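Local coordinates for protein ribosomal RNA small subunit methyltransferase E (Legionella pneumophila, PDB 5O95) that probably methylates the N3 position of a specific uridine in 16S ribosomal RNA, using S-adenosyl-L-methionine as the methyl donor, at residues Arg8-Gly13 / Thr44-Asp49; Asn50-Ala55 / Val75-Pro80; Ala86-Lys91 / Leu113-Cys118; Gly197-Phe202 / Val224-Thr229. All blocks are in the same frame, centred on the assembly; numbering follows the deposited sequence. Where two conformers were deposited one is given.

Contact 1. Residues Arg8-Gly13 / Thr44-Asp49; sequences RIYQPG and TLFNGD
Arg8 and Tyr10 grip the ring of Phe46 from opposite faces. The guanidinium of Arg8 lies flat on one face, its plane only 10° from that of the ring. It is displaced toward the rim, with NH2 of Arg8 3.4 Å from CE1 of Phe46, giving an off-centre stack with cation-pi character. A bend at chi3 (51°) turns NE of Arg8 out of the extended line of the chain. On the other face sits the start of the Tyr10 side chain, its CB 3.7 Å from CZ of Phe46 in a CH-pi contact; the two ring planes are inclined at 51°. The edge of the Tyr10 ring reaches the turn instead, CE1 lying 3.7 Å from N of Gly48.

Beneath these side chains the backbones pair as parallel strands: Ile9 N donates to Thr44 O, Phe46 N to Ile9 O, and Gln11 N to Phe46 O. On the reverse face, CB of Ile9 packs on CD2 of Leu45 at 3.8 Å. Past the strand ends, ND2 of Asn47 donates to O of Gly13 (2.9 Å), which lies almost in the amide plane. OD1 of Asn47 closes an Asx turn by accepting from N of Asp49, and a water joins Gly13 N to Asn47 O.

Strand 8-10 is an outermost strand of the mixed sheet in the PUA-type domain. Helix 25-34 covers the Ile9 face, while the Arg8 face meets helix 124-145: NE of Arg8 donates to the carbonyl of Glu143, and NH2 bonds to Cys142 O of that helix and to Asn148 OD1 in the loop after it.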
# COMPACT_ATOMS: atom_id res chain seq x y z
N ARG B 8 -15.70 2.29 16.19
CA ARG B 8 -14.81 3.14 16.97
C ARG B 8 -14.92 4.59 16.53
O ARG B 8 -14.98 4.87 15.33
CB ARG B 8 -13.35 2.71 16.80
CG ARG B 8 -13.01 1.42 17.51
CD ARG B 8 -11.74 0.81 16.94
NE ARG B 8 -10.65 1.77 16.89
CZ ARG B 8 -9.94 2.17 17.95
NH1 ARG B 8 -10.19 1.68 19.18
NH2 ARG B 8 -8.99 3.07 17.79
N ILE B 9 -14.94 5.51 17.50
CA ILE B 9 -15.14 6.93 17.25
C ILE B 9 -14.16 7.70 18.13
O ILE B 9 -14.15 7.52 19.35
CB ILE B 9 -16.59 7.38 17.57
CG1 ILE B 9 -17.62 6.61 16.73
CG2 ILE B 9 -16.75 8.89 17.41
CD1 ILE B 9 -17.54 6.95 15.22
N TYR B 10 -13.37 8.59 17.53
CA TYR B 10 -12.45 9.41 18.30
C TYR B 10 -13.22 10.56 18.94
O TYR B 10 -13.90 11.33 18.24
CB TYR B 10 -11.43 10.01 17.34
CG TYR B 10 -10.56 11.09 17.93
CD1 TYR B 10 -9.64 10.82 18.94
CD2 TYR B 10 -10.68 12.41 17.50
CE1 TYR B 10 -8.84 11.81 19.48
CE2 TYR B 10 -9.89 13.42 18.03
CZ TYR B 10 -8.98 13.13 19.01
OH TYR B 10 -8.19 14.14 19.52
N GLN B 11 -13.11 10.69 20.27
CA GLN B 11 -13.60 11.88 20.96
C GLN B 11 -12.54 12.28 21.98
O GLN B 11 -12.20 11.47 22.85
CB GLN B 11 -14.90 11.57 21.73
CG GLN B 11 -16.15 11.36 20.88
CD GLN B 11 -16.63 12.66 20.27
OE1 GLN B 11 -17.45 13.38 20.86
NE2 GLN B 11 -16.09 12.99 19.09
N PRO B 12 -12.02 13.50 21.91
CA PRO B 12 -11.02 13.92 22.89
C PRO B 12 -11.68 14.09 24.26
O PRO B 12 -12.89 14.31 24.37
CB PRO B 12 -10.53 15.27 22.35
CG PRO B 12 -11.69 15.78 21.56
CD PRO B 12 -12.28 14.55 20.90
N GLY B 13 -10.86 13.97 25.29
CA GLY B 13 -11.29 14.27 26.65
C GLY B 13 -11.11 13.09 27.58
O GLY B 13 -10.79 11.98 27.17
N THR B 44 -17.26 2.18 20.70
CA THR B 44 -16.03 2.30 21.46
C THR B 44 -15.47 3.67 21.14
O THR B 44 -15.05 3.92 20.01
CB THR B 44 -15.03 1.22 21.07
OG1 THR B 44 -15.57 -0.09 21.33
CG2 THR B 44 -13.72 1.39 21.86
N LEU B 45 -15.52 4.59 22.10
CA LEU B 45 -14.85 5.86 21.91
C LEU B 45 -13.40 5.71 22.32
O LEU B 45 -13.06 4.89 23.16
CB LEU B 45 -15.50 6.95 22.77
CG LEU B 45 -17.01 6.93 22.70
CD1 LEU B 45 -17.60 7.97 23.68
CD2 LEU B 45 -17.52 7.17 21.27
N PHE B 46 -12.53 6.50 21.71
CA PHE B 46 -11.17 6.60 22.22
C PHE B 46 -10.74 8.06 22.13
O PHE B 46 -11.27 8.83 21.33
CB PHE B 46 -10.20 5.67 21.47
CG PHE B 46 -10.06 6.01 20.01
CD1 PHE B 46 -11.02 5.60 19.11
CD2 PHE B 46 -8.99 6.79 19.57
CE1 PHE B 46 -10.92 5.92 17.75
CE2 PHE B 46 -8.88 7.11 18.20
CZ PHE B 46 -9.85 6.70 17.32
N ASN B 47 -9.78 8.43 22.97
CA ASN B 47 -9.54 9.84 23.26
C ASN B 47 -8.18 10.34 22.79
O ASN B 47 -7.81 11.49 23.09
CB ASN B 47 -9.75 10.14 24.75
CG ASN B 47 -8.66 9.57 25.65
OD1 ASN B 47 -7.86 8.73 25.23
ND2 ASN B 47 -8.68 9.98 26.92
N GLY B 48 -7.45 9.55 21.99
CA GLY B 48 -6.12 9.92 21.58
C GLY B 48 -5.06 9.75 22.64
O GLY B 48 -3.90 10.05 22.38
N ASP B 49 -5.41 9.27 23.83
CA ASP B 49 -4.45 9.03 24.89
C ASP B 49 -4.53 7.58 25.36
O ASP B 49 -4.32 7.28 26.54
CB ASP B 49 -4.68 10.01 26.05
CG ASP B 49 -3.51 10.08 27.01
OD1 ASP B 49 -2.34 9.88 26.59
OD2 ASP B 49 -3.77 10.34 28.20
O HOH W 1 -8.02 13.40 24.98

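Contact 2. Residues Asn50-Ala55 / Val75-Pro80; sequences NKEFTA and VNRESP
Asn50 reaches from just before strand 51-61 toward Val75 and Asn76. Its CB sits 3.4 Å from O of Val75. Beyond it, CG comes to 3.5 Å from ND2 of Asn76, the two side-chain amides being stacked with their planes 23° apart. This overlap brings the two ND2 groups close without a bond, both being donors; ND2 of Asn50 is instead taken up by OE1 of Gln149. At the other branch, OD1 of Asn50 accepts from a water at 2.6 Å, which also accepts from N of Arg77 and donates to OE2 of Glu78, itself salt-bridged to Arg147. The backbone adds a direct link, N of Val75 donating to O of Asn50 (2.9 Å).

Glu52 makes the second connection. Its extended chain carries the carboxylate against the Val75 side chain, with CD 3.8 Å from CG2 of Val75. OE2 of Glu52 forms a salt bridge with NH1 of Arg77 at 2.9 Å, the carboxylate and guanidinium being nearly coplanar. A water spans OE1 of Glu52 and NH2 of Arg77. CG1 of Val75 lies over one face of this guanidinium, toward its rim.

The contact ties the beginning of strand 51-61 in the PUA sheet to the linker between strand 64-74 and strand 82-88 of the methyltransferase domain. Asn148, following helix 124-145, bonds to both Glu52 OE2 and Val75 O, and Arg223 of the second subunit donates to Arg77 O.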
# COMPACT_ATOMS: atom_id res chain seq x y z
N ASN B 50 -4.83 6.67 24.42
CA ASN B 50 -4.77 5.23 24.68
C ASN B 50 -5.77 4.77 25.74
O ASN B 50 -5.51 3.81 26.49
CB ASN B 50 -3.34 4.79 24.95
CG ASN B 50 -2.46 5.07 23.75
OD1 ASN B 50 -2.74 4.60 22.66
ND2 ASN B 50 -1.41 5.89 23.94
N LYS B 51 -6.92 5.43 25.81
CA LYS B 51 -8.05 4.95 26.58
C LYS B 51 -9.21 4.66 25.64
O LYS B 51 -9.49 5.45 24.73
CB LYS B 51 -8.49 5.96 27.64
CG LYS B 51 -7.46 6.13 28.74
CD LYS B 51 -7.91 7.18 29.76
CE LYS B 51 -6.80 7.48 30.75
NZ LYS B 51 -7.21 8.56 31.68
N GLU B 52 -9.89 3.54 25.87
CA GLU B 52 -11.09 3.16 25.15
C GLU B 52 -12.28 3.22 26.10
O GLU B 52 -12.19 2.73 27.23
CB GLU B 52 -10.97 1.74 24.58
CG GLU B 52 -10.10 1.68 23.32
CD GLU B 52 -10.02 0.29 22.74
OE1 GLU B 52 -10.75 -0.63 23.17
OE2 GLU B 52 -9.23 0.10 21.80
N PHE B 53 -13.37 3.84 25.65
CA PHE B 53 -14.57 4.04 26.46
C PHE B 53 -15.68 3.21 25.83
O PHE B 53 -16.10 3.47 24.70
CB PHE B 53 -14.92 5.52 26.50
CG PHE B 53 -13.82 6.38 27.05
CD1 PHE B 53 -12.80 6.84 26.21
CD2 PHE B 53 -13.80 6.72 28.41
CE1 PHE B 53 -11.76 7.60 26.72
CE2 PHE B 53 -12.76 7.47 28.93
CZ PHE B 53 -11.75 7.93 28.08
N THR B 54 -16.14 2.19 26.54
CA THR B 54 -17.24 1.39 26.03
C THR B 54 -18.52 2.15 26.29
O THR B 54 -18.78 2.56 27.43
CB THR B 54 -17.27 0.03 26.73
OG1 THR B 54 -16.05 -0.66 26.47
CG2 THR B 54 -18.43 -0.82 26.19
N ALA B 55 -19.30 2.37 25.24
CA ALA B 55 -20.44 3.27 25.33
C ALA B 55 -21.61 2.68 24.56
O ALA B 55 -21.45 1.79 23.73
CB ALA B 55 -20.12 4.68 24.80
N VAL B 75 -5.77 0.91 26.51
CA VAL B 75 -5.43 0.04 25.38
C VAL B 75 -4.47 0.79 24.46
O VAL B 75 -4.81 1.87 23.94
CB VAL B 75 -6.67 -0.42 24.58
CG1 VAL B 75 -6.25 -1.37 23.44
CG2 VAL B 75 -7.71 -1.06 25.46
N ASN B 76 -3.28 0.24 24.25
CA ASN B 76 -2.26 0.91 23.46
C ASN B 76 -1.88 -0.00 22.30
O ASN B 76 -1.44 -1.13 22.51
CB ASN B 76 -1.04 1.19 24.34
CG ASN B 76 0.01 2.05 23.66
OD1 ASN B 76 0.46 1.73 22.55
ND2 ASN B 76 0.37 3.16 24.30
N ARG B 77 -2.04 0.51 21.07
CA ARG B 77 -1.64 -0.24 19.87
C ARG B 77 -0.57 0.50 19.10
O ARG B 77 -0.46 0.34 17.88
CB ARG B 77 -2.84 -0.53 18.98
CG ARG B 77 -3.84 -1.45 19.63
CD ARG B 77 -4.99 -1.84 18.68
NE ARG B 77 -5.86 -2.79 19.39
CZ ARG B 77 -6.97 -2.42 20.02
NH1 ARG B 77 -7.38 -1.15 19.99
NH2 ARG B 77 -7.68 -3.35 20.68
N GLU B 78 0.27 1.26 19.81
CA GLU B 78 1.36 2.00 19.20
C GLU B 78 2.61 1.13 19.07
O GLU B 78 2.88 0.24 19.89
CB GLU B 78 1.70 3.24 20.03
CG GLU B 78 0.53 4.22 20.15
CD GLU B 78 0.02 4.68 18.79
OE1 GLU B 78 0.81 5.33 18.06
OE2 GLU B 78 -1.16 4.40 18.45
N SER B 79 3.40 1.39 17.99
CA SER B 79 4.64 0.67 17.81
C SER B 79 5.72 1.28 18.69
O SER B 79 5.76 2.51 18.87
CB SER B 79 5.09 0.77 16.36
OG SER B 79 6.40 0.23 16.23
N PRO B 80 6.60 0.45 19.26
CA PRO B 80 7.75 0.99 20.00
C PRO B 80 8.76 1.69 19.12
O PRO B 80 9.61 2.42 19.64
CB PRO B 80 8.36 -0.27 20.64
CG PRO B 80 7.95 -1.38 19.73
CD PRO B 80 6.59 -1.02 19.23
O HOH W 2 -2.73 3.24 20.42
O HOH W 3 -10.02 -3.09 22.39

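Contact 3. Residues Ala86-Lys91 / Leu113-Cys118; sequences AQAISK and LITERC
The peptide carbonyls of Gln87 and Leu113, the flat groups of this contact, are approached differently by the opposing backbones. N of Leu113 donates to O of Gln87 at 2.9 Å from above the carbonyl plane, 48° out of it. O of Leu113, by contrast, receives N of Ile89 at the same length of 2.9 Å and nearly along the C=O axis. The Leu113 oxygen is further enclosed by CA of Ala88, whose C-H points at it (3.3 Å), and by the branched side chain of Ile89, with CG2 3.6 Å away.

These two bonds flank the parallel bridge between Ala88 and Leu113, at the C-terminal ends of strands 82-88 and 109-114. The strands belong to a beta-alpha-beta unit, with helix 94-104 in the crossover, within the parallel sheet of the SPOUT methyltransferase domain. On the face carrying Ala86 CB and Leu113, CD2 of Leu113 touches CB of Ala86, and Phe162 of helix 159-165 packs on both residues.

Beyond the strand ends the chain at 115-118 makes a type I turn that brings Cys118 back. SG of Cys118 lies 3.9 Å from CB of Ala88 and 4.0 Å from CG1 of Ile89, while also accepting from N of Thr115 across the turn. CG1 of Ile89 stands between its own backbone N and carbonyl carbon (chi1 60°), and CD1 of Ile89 extends to CG1 of Ile114 at 4.1 Å. Ala88 borders Gly197, which contacts S-adenosyl-L-methionine in a structure of this protein, and Gln87 lies beside Thr227, another cofactor contact.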
# COMPACT_ATOMS: atom_id res chain seq x y z
N ALA B 86 8.57 11.91 6.31
CA ALA B 86 8.53 13.19 5.61
C ALA B 86 8.22 12.84 4.17
O ALA B 86 9.05 12.24 3.48
CB ALA B 86 9.87 13.92 5.73
N GLN B 87 6.99 13.12 3.73
CA GLN B 87 6.48 12.66 2.45
C GLN B 87 6.37 13.86 1.53
O GLN B 87 5.63 14.80 1.83
CB GLN B 87 5.09 12.02 2.62
CG GLN B 87 4.48 11.48 1.33
CD GLN B 87 5.18 10.21 0.83
OE1 GLN B 87 5.84 9.53 1.59
NE2 GLN B 87 5.03 9.90 -0.47
N ALA B 88 7.08 13.81 0.40
CA ALA B 88 7.02 14.93 -0.53
C ALA B 88 5.61 15.09 -1.08
O ALA B 88 4.91 14.10 -1.35
CB ALA B 88 8.00 14.70 -1.67
N ILE B 89 5.17 16.34 -1.23
CA ILE B 89 3.84 16.60 -1.76
C ILE B 89 3.78 16.18 -3.22
O ILE B 89 4.79 16.10 -3.92
CB ILE B 89 3.39 18.05 -1.53
CG1 ILE B 89 4.34 19.04 -2.20
CG2 ILE B 89 3.29 18.33 -0.03
CD1 ILE B 89 3.85 20.50 -2.15
N SER B 90 2.57 15.85 -3.68
CA SER B 90 2.43 15.20 -4.97
C SER B 90 1.10 15.62 -5.59
O SER B 90 0.21 16.13 -4.92
CB SER B 90 2.50 13.67 -4.84
OG SER B 90 1.51 13.21 -3.95
N LYS B 91 1.00 15.39 -6.90
CA LYS B 91 -0.23 15.68 -7.62
C LYS B 91 -1.31 14.66 -7.28
O LYS B 91 -1.06 13.61 -6.67
CB LYS B 91 0.04 15.70 -9.13
CG LYS B 91 0.38 14.34 -9.66
CD LYS B 91 0.87 14.43 -11.10
CE LYS B 91 1.09 13.03 -11.66
NZ LYS B 91 1.41 13.07 -13.12
N LEU B 113 6.29 17.40 2.88
CA LEU B 113 7.60 17.91 2.54
C LEU B 113 7.54 18.61 1.19
O LEU B 113 6.90 18.12 0.25
CB LEU B 113 8.60 16.75 2.48
CG LEU B 113 10.09 17.10 2.44
CD1 LEU B 113 10.52 17.85 3.71
CD2 LEU B 113 10.91 15.84 2.25
N ILE B 114 8.21 19.76 1.09
CA ILE B 114 8.37 20.47 -0.17
C ILE B 114 9.82 20.35 -0.57
O ILE B 114 10.72 20.69 0.22
CB ILE B 114 7.94 21.95 -0.04
CG1 ILE B 114 6.53 22.02 0.55
CG2 ILE B 114 8.01 22.62 -1.40
CD1 ILE B 114 6.17 23.40 1.09
N THR B 115 10.06 19.82 -1.77
CA THR B 115 11.39 19.63 -2.31
C THR B 115 11.42 20.24 -3.70
O THR B 115 10.39 20.63 -4.26
CB THR B 115 11.79 18.15 -2.37
OG1 THR B 115 11.20 17.54 -3.52
CG2 THR B 115 11.34 17.41 -1.12
N GLU B 116 12.63 20.28 -4.27
CA GLU B 116 12.87 21.04 -5.50
C GLU B 116 12.11 20.45 -6.67
O GLU B 116 11.61 21.19 -7.53
CB GLU B 116 14.37 21.09 -5.77
CG GLU B 116 14.78 21.87 -7.01
CD GLU B 116 16.29 22.01 -7.15
OE1 GLU B 116 16.92 22.65 -6.28
OE2 GLU B 116 16.85 21.46 -8.12
N ARG B 117 11.97 19.13 -6.72
CA ARG B 117 11.36 18.46 -7.86
C ARG B 117 9.90 18.06 -7.66
O ARG B 117 9.37 17.29 -8.46
CB ARG B 117 12.20 17.25 -8.27
CG ARG B 117 13.62 17.65 -8.58
CD ARG B 117 14.40 16.51 -9.18
NE ARG B 117 15.72 16.94 -9.64
CZ ARG B 117 16.70 16.09 -9.92
NH1 ARG B 117 16.50 14.78 -9.77
NH2 ARG B 117 17.88 16.53 -10.35
N CYS B 118 9.23 18.58 -6.63
CA CYS B 118 7.81 18.29 -6.49
C CYS B 118 7.03 18.86 -7.67
O CYS B 118 7.38 19.90 -8.23
CB CYS B 118 7.26 18.85 -5.18
SG CYS B 118 7.93 18.00 -3.74

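Contact 4. Residues Gly197-Phe202 / Val224-Thr229; sequences GPEGGF and VLRTET
The cofactor-binding region brings Glu199, in the loop after strand 191-196, to the N-terminal end of helix 227-242. OE2 of Glu199 accepts from the backbone N of Thr227 at 3.1 Å, a fairly straight bond on the anti side of the carboxylate, 18° out of its plane. The Glu199 side chain bends at chi2 (-145°), which places CD. OE2 of Glu199 also lies 3.5 Å from CA of Arg226, at the N-cap position.

Gly197, Leu225 and Thr227 bind S-adenosyl-L-methionine in a cofactor complex of this protein, though none is bound to this chain; both segments lie in the SPOUT-type domain, whose family is known for a C-terminal trefoil knot. One of two modelled conformers of Thr227 puts CG2 3.4 Å from O of Gly197 and against CG of Glu199, a less certain packing than the backbone bond.

A water joins three side chains, donating to OE2 of Glu199 and OE1 of Glu228 and accepting from NH1 of Arg226 at 2.9 Å, in the plane of that guanidinium. The type I turn from Pro198 to Gly201 is closed by Gly201 N donating to Pro198 O. From the second subunit, Glu104 accepts from Arg226 N, and Lys101 salt-bridges Glu228.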
# COMPACT_ATOMS: atom_id res chain seq x y z
N GLY B 197 11.05 11.26 -1.26
CA GLY B 197 10.98 12.36 -2.19
C GLY B 197 9.93 12.16 -3.27
O GLY B 197 9.20 11.17 -3.29
N PRO B 198 9.85 13.12 -4.18
CA PRO B 198 8.92 13.01 -5.30
C PRO B 198 9.44 12.02 -6.32
O PRO B 198 10.59 11.57 -6.27
CB PRO B 198 8.91 14.43 -5.89
CG PRO B 198 10.33 14.93 -5.61
CD PRO B 198 10.71 14.32 -4.27
N GLU B 199 8.58 11.70 -7.28
CA GLU B 199 8.95 10.73 -8.30
C GLU B 199 10.18 11.16 -9.08
O GLU B 199 10.97 10.30 -9.48
CB GLU B 199 7.76 10.43 -9.21
CG GLU B 199 6.53 10.03 -8.39
CD GLU B 199 5.64 8.99 -9.04
OE1 GLU B 199 5.54 8.97 -10.29
OE2 GLU B 199 5.02 8.19 -8.29
N GLY B 200 10.39 12.46 -9.27
CA GLY B 200 11.57 12.92 -9.97
C GLY B 200 12.86 12.93 -9.18
O GLY B 200 13.90 13.30 -9.72
N GLY B 201 12.83 12.58 -7.89
CA GLY B 201 14.04 12.45 -7.12
C GLY B 201 14.49 13.74 -6.45
O GLY B 201 13.69 14.64 -6.17
N PHE B 202 15.79 13.81 -6.18
CA PHE B 202 16.41 14.94 -5.50
C PHE B 202 17.55 15.51 -6.33
O PHE B 202 18.27 14.77 -7.01
CB PHE B 202 17.00 14.50 -4.15
CG PHE B 202 15.99 13.91 -3.19
CD1 PHE B 202 15.24 14.74 -2.38
CD2 PHE B 202 15.81 12.55 -3.10
CE1 PHE B 202 14.33 14.20 -1.49
CE2 PHE B 202 14.90 12.01 -2.23
CZ PHE B 202 14.16 12.84 -1.42
N VAL B 224 10.91 0.44 -9.72
CA VAL B 224 10.60 1.80 -9.30
C VAL B 224 9.21 1.81 -8.70
O VAL B 224 8.24 1.44 -9.37
CB VAL B 224 10.67 2.78 -10.48
CG1 VAL B 224 10.31 4.19 -9.98
CG2 VAL B 224 12.04 2.74 -11.16
N LEU B 225 9.12 2.23 -7.45
CA LEU B 225 7.84 2.29 -6.78
C LEU B 225 7.21 3.66 -6.95
O LEU B 225 7.91 4.67 -6.92
CB LEU B 225 8.04 2.01 -5.29
CG LEU B 225 8.69 0.67 -4.94
CD1 LEU B 225 8.82 0.57 -3.43
CD2 LEU B 225 7.88 -0.50 -5.47
N ARG B 226 5.91 3.68 -7.17
CA ARG B 226 5.18 4.94 -7.01
C ARG B 226 5.42 5.52 -5.62
O ARG B 226 5.69 4.79 -4.66
CB ARG B 226 3.69 4.70 -7.26
CG ARG B 226 3.37 4.44 -8.70
CD ARG B 226 1.89 4.13 -8.88
NE ARG B 226 1.56 4.01 -10.29
CZ ARG B 226 1.36 5.04 -11.11
NH1 ARG B 226 1.46 6.28 -10.65
NH2 ARG B 226 1.07 4.83 -12.39
N THR B 227 5.35 6.85 -5.50
CA THR B 227 5.67 7.49 -4.23
C THR B 227 4.78 6.99 -3.10
O THR B 227 5.27 6.76 -1.99
CB THR B 227 5.62 9.01 -4.34
OG1 THR B 227 4.43 9.41 -5.05
CG2 THR B 227 6.86 9.52 -5.07
N GLU B 228 3.49 6.79 -3.37
CA GLU B 228 2.61 6.32 -2.31
C GLU B 228 2.90 4.87 -1.98
O GLU B 228 2.82 4.48 -0.81
CB GLU B 228 1.13 6.54 -2.65
CG GLU B 228 0.53 5.62 -3.70
CD GLU B 228 0.78 6.07 -5.14
OE1 GLU B 228 1.58 7.00 -5.35
OE2 GLU B 228 0.17 5.47 -6.05
N THR B 229 3.28 4.06 -2.97
CA THR B 229 3.67 2.70 -2.66
C THR B 229 4.93 2.70 -1.82
O THR B 229 5.05 1.92 -0.86
CB THR B 229 3.94 1.95 -3.96
OG1 THR B 229 2.81 2.07 -4.82
CG2 THR B 229 4.18 0.45 -3.66
O HOH W 4 2.01 7.66 -8.17

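Overall arrangement
The four contacts form two pairs on opposite sides of the chain's centre. Contacts 1 and 2, with centres 9 Å apart, meet in the mixed sheet of the PUA-type domain through the neighbouring strands 42-46 and 51-61; Leu45 and Phe53 join them through the backbone. Contacts 3 and 4, also 9 Å apart, lie at the cofactor region of the methyltransferase domain, where Arg117 reaches the carbonyl of Gly200. Between the pairs, centres are 32 to 34 Å apart. Along the chain the contacts follow in series, and the linker in contact 2 leads into strand 82-88 of contact 3. Contacts 2 and 4 both touch the second subunit, so dimerisation involves both the interdomain linker and the cofactor region.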